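Long-range contact in O-methyltransferase (PDB 3MCZ), which probably transfers a methyl group from S-adenosylmethionine to an oxygen of a substrate not yet identified, and probably works as a dimer: residues N237-E245 and E265-L276. Residues are numbered along the deposited sequence; the frame is centred on the assembly and turned at random.
Sequences NLLDARNFE and EAREVIGHAAGL
The turn that brings Leu238 and Leu239 against Val269 and His272 is held at the carbonyl oxygen of Asn237, gripped from opposite faces of its plane by Asp240 N, closing a type I turn at 3.0 Å, and by the side-chain amide of Asn243 through ND2. Asparagine suits position 237 because its OD1 takes the amide of Leu239 in an Asx turn, from above the carbonyl plane. Fixed in this way, Leu238 directs its own carbonyl at His272, whose ND1 donates a weak bond to Leu238 O at 3.5 Å. Histidine offers both this ring N-H and flat faces for packing: Glu268 O lies over one face, toward the rim. Over the other, also toward the rim, Ala241 CA makes a CH-pi contact, and the short alanine allows close approach. Phe244 gives a broad phenyl face to His272 CB, which stands 3.4 Å from the ring centroid and nearly on its normal. At the phenyl edge, Leu276 CD1 packs 3.7 Å from Phe244 CD2. With CG beside the backbone N (chi1 -70°), the branched end of Leu239 swings back to the helix: CD2 meets Val269 CG2 and the aliphatic CB and CG of Glu265, while CD1 approaches Glu265 OE2; Glu265 OE1 bonds to His313. Leu186 of strand 182-186 touches Leu238, Phe244 and Leu276, giving loop and helix one apolar floor in the Rossmann-like methyltransferase fold. With a single weak polar bond between them, the two segments probably hold together mainly by apolar and CH-pi packing, while the stronger bonds shape the loop itself.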
loop_
_atom_site.group_PDB
_atom_site.type_symbol
_atom_site.label_atom_id
_atom_site.label_comp_id
_atom_site.label_asym_id
_atom_site.label_seq_id
_atom_site.Cartn_x
_atom_site.Cartn_y
_atom_site.Cartn_z
ATOM N N ASN A 237 9.446 34.020 9.789
ATOM C CA ASN A 237 10.379 32.926 9.581
ATOM C C ASN A 237 10.943 32.527 10.927
ATOM O O ASN A 237 11.708 33.279 11.542
ATOM C CB ASN A 237 11.529 33.339 8.650
ATOM C CG ASN A 237 12.486 32.179 8.331
ATOM O OD1 ASN A 237 12.405 31.089 8.901
ATOM N ND2 ASN A 237 13.387 32.415 7.393
ATOM N N LEU A 238 10.577 31.339 11.377
ATOM C CA LEU A 238 10.957 30.888 12.712
ATOM C C LEU A 238 12.463 30.646 12.847
ATOM O O LEU A 238 12.989 30.609 13.943
ATOM C CB LEU A 238 10.211 29.616 13.070
ATOM C CG LEU A 238 8.682 29.631 13.155
ATOM C CD1 LEU A 238 8.276 28.336 13.822
ATOM C CD2 LEU A 238 8.168 30.854 13.912
ATOM N N LEU A 239 13.156 30.506 11.730
ATOM C CA LEU A 239 14.634 30.381 11.749
ATOM C C LEU A 239 15.393 31.712 11.865
ATOM O O LEU A 239 16.601 31.720 12.031
ATOM C CB LEU A 239 15.093 29.617 10.503
ATOM C CG LEU A 239 14.695 28.144 10.558
ATOM C CD1 LEU A 239 15.023 27.420 9.242
ATOM C CD2 LEU A 239 15.428 27.520 11.737
ATOM N N ASP A 240 14.695 32.839 11.785
ATOM C CA ASP A 240 15.341 34.146 11.847
ATOM C C ASP A 240 15.184 34.726 13.238
ATOM O O ASP A 240 14.083 35.087 13.628
ATOM C CB ASP A 240 14.711 35.069 10.806
ATOM C CG ASP A 240 15.435 36.388 10.670
ATOM O OD1 ASP A 240 16.469 36.628 11.340
ATOM O OD2 ASP A 240 14.961 37.196 9.857
ATOM N N ALA A 241 16.280 34.805 13.989
ATOM C CA ALA A 241 16.207 35.241 15.377
ATOM C C ALA A 241 15.597 36.609 15.532
ATOM O O ALA A 241 14.930 36.883 16.526
ATOM C CB ALA A 241 17.576 35.217 16.032
ATOM N N ARG A 242 15.821 37.493 14.565
ATOM C CA ARG A 242 15.363 38.872 14.714
ATOM C C ARG A 242 13.846 38.965 14.711
ATOM O O ARG A 242 13.290 39.882 15.302
ATOM C CB ARG A 242 15.947 39.774 13.622
ATOM C CG ARG A 242 17.452 39.932 13.695
ATOM C CD ARG A 242 17.973 40.606 12.429
ATOM N NE ARG A 242 17.887 39.683 11.298
ATOM C CZ ARG A 242 18.091 40.000 10.018
ATOM N NH1 ARG A 242 18.405 41.247 9.656
ATOM N NH2 ARG A 242 17.982 39.048 9.091
ATOM N N ASN A 243 13.190 38.013 14.053
ATOM C CA ASN A 243 11.719 37.917 14.049
ATOM C C ASN A 243 11.106 37.721 15.411
ATOM O O ASN A 243 9.921 37.936 15.579
ATOM C CB ASN A 243 11.249 36.760 13.159
ATOM C CG ASN A 243 11.376 37.076 11.681
ATOM O OD1 ASN A 243 11.712 38.191 11.295
ATOM N ND2 ASN A 243 11.128 36.090 10.855
ATOM N N PHE A 244 11.899 37.312 16.382
ATOM C CA PHE A 244 11.403 37.129 17.746
ATOM C C PHE A 244 11.625 38.330 18.664
ATOM O O PHE A 244 11.071 38.377 19.769
ATOM C CB PHE A 244 12.042 35.890 18.355
ATOM C CG PHE A 244 11.647 34.621 17.669
ATOM C CD1 PHE A 244 12.312 34.199 16.548
ATOM C CD2 PHE A 244 10.610 33.838 18.153
ATOM C CE1 PHE A 244 11.957 33.041 15.919
ATOM C CE2 PHE A 244 10.238 32.691 17.511
ATOM C CZ PHE A 244 10.914 32.277 16.402
ATOM N N GLU A 245 12.419 39.310 18.215
ATOM C CA GLU A 245 12.617 40.547 18.985
ATOM C C GLU A 245 11.290 41.194 19.369
ATOM O O GLU A 245 10.408 41.407 18.529
ATOM C CB GLU A 245 13.476 41.567 18.204
ATOM N N GLU A 265 18.536 23.240 13.488
ATOM C CA GLU A 265 17.445 24.174 13.308
ATOM C C GLU A 265 16.418 24.054 14.433
ATOM O O GLU A 265 15.977 25.066 14.976
ATOM C CB GLU A 265 16.784 23.962 11.958
ATOM C CG GLU A 265 17.610 24.441 10.798
ATOM C CD GLU A 265 17.043 23.954 9.450
ATOM O OE1 GLU A 265 16.292 22.949 9.405
ATOM O OE2 GLU A 265 17.357 24.567 8.429
ATOM N N ALA A 266 16.060 22.825 14.780
ATOM C CA ALA A 266 15.066 22.565 15.810
ATOM C C ALA A 266 15.530 23.127 17.165
ATOM O O ALA A 266 14.740 23.717 17.916
ATOM C CB ALA A 266 14.768 21.042 15.881
ATOM N N ARG A 267 16.826 22.999 17.464
ATOM C CA ARG A 267 17.365 23.569 18.724
ATOM C C ARG A 267 17.231 25.090 18.722
ATOM O O ARG A 267 16.847 25.663 19.708
ATOM C CB ARG A 267 18.818 23.137 18.951
ATOM C CG ARG A 267 19.454 23.706 20.205
ATOM C CD ARG A 267 20.911 23.300 20.325
ATOM N NE ARG A 267 21.062 21.910 20.741
ATOM C CZ ARG A 267 20.932 21.483 22.002
ATOM N NH1 ARG A 267 20.596 22.315 22.980
ATOM N NH2 ARG A 267 21.087 20.197 22.277
ATOM N N GLU A 268 17.505 25.745 17.590
ATOM C CA GLU A 268 17.349 27.185 17.504
ATOM C C GLU A 268 15.910 27.659 17.636
ATOM O O GLU A 268 15.667 28.680 18.280
ATOM C CB GLU A 268 17.938 27.701 16.192
ATOM C CG GLU A 268 19.458 27.597 16.217
ATOM C CD GLU A 268 20.107 27.763 14.862
ATOM O OE1 GLU A 268 19.433 27.596 13.814
ATOM O OE2 GLU A 268 21.332 28.018 14.865
ATOM N N VAL A 269 14.977 26.926 17.036
ATOM C CA VAL A 269 13.549 27.269 17.078
ATOM C C VAL A 269 13.023 27.146 18.499
ATOM O O VAL A 269 12.265 27.977 18.943
ATOM C CB VAL A 269 12.740 26.378 16.167
ATOM C CG1 VAL A 269 11.198 26.539 16.421
ATOM C CG2 VAL A 269 13.077 26.727 14.703
ATOM N N ILE A 270 13.420 26.089 19.184
ATOM C CA ILE A 270 12.997 25.854 20.564
ATOM C C ILE A 270 13.518 26.981 21.445
ATOM O O ILE A 270 12.779 27.533 22.252
ATOM C CB ILE A 270 13.471 24.492 21.082
ATOM C CG1 ILE A 270 12.736 23.370 20.359
ATOM C CG2 ILE A 270 13.224 24.373 22.590
ATOM C CD1 ILE A 270 13.378 22.007 20.530
ATOM N N GLY A 271 14.789 27.346 21.288
ATOM C CA GLY A 271 15.324 28.477 22.022
ATOM C C GLY A 271 14.614 29.811 21.816
ATOM O O GLY A 271 14.353 30.548 22.769
ATOM N N HIS A 272 14.321 30.126 20.565
ATOM C CA HIS A 272 13.626 31.355 20.240
ATOM C C HIS A 272 12.223 31.329 20.854
ATOM O O HIS A 272 11.755 32.339 21.401
ATOM C CB HIS A 272 13.490 31.493 18.735
ATOM C CG HIS A 272 14.791 31.690 18.020
ATOM N ND1 HIS A 272 14.977 31.316 16.706
ATOM C CD2 HIS A 272 15.964 32.211 18.434
ATOM C CE1 HIS A 272 16.216 31.596 16.342
ATOM N NE2 HIS A 272 16.840 32.122 17.379
ATOM N N ALA A 273 11.567 30.186 20.734
ATOM C CA ALA A 273 10.221 30.000 21.259
ATOM C C ALA A 273 10.199 30.220 22.753
ATOM O O ALA A 273 9.326 30.927 23.283
ATOM C CB ALA A 273 9.681 28.600 20.940
ATOM N N ALA A 274 11.157 29.597 23.419
ATOM C CA ALA A 274 11.262 29.686 24.862
ATOM C C ALA A 274 11.472 31.163 25.256
ATOM O O ALA A 274 10.896 31.618 26.227
ATOM C CB ALA A 274 12.391 28.830 25.359
ATOM N N GLY A 275 12.276 31.895 24.488
ATOM C CA GLY A 275 12.521 33.309 24.777
ATOM C C GLY A 275 11.245 34.161 24.745
ATOM O O GLY A 275 11.172 35.219 25.381
ATOM N N LEU A 276 10.219 33.701 24.025
ATOM C CA LEU A 276 8.944 34.443 23.976
ATOM C C LEU A 276 8.078 34.257 25.231
ATOM O O LEU A 276 7.140 35.034 25.442
ATOM C CB LEU A 276 8.125 34.038 22.762
ATOM C CG LEU A 276 8.604 34.332 21.334
ATOM C CD1 LEU A 276 7.672 33.623 20.408
ATOM C CD2 LEU A 276 8.560 35.822 21.122
#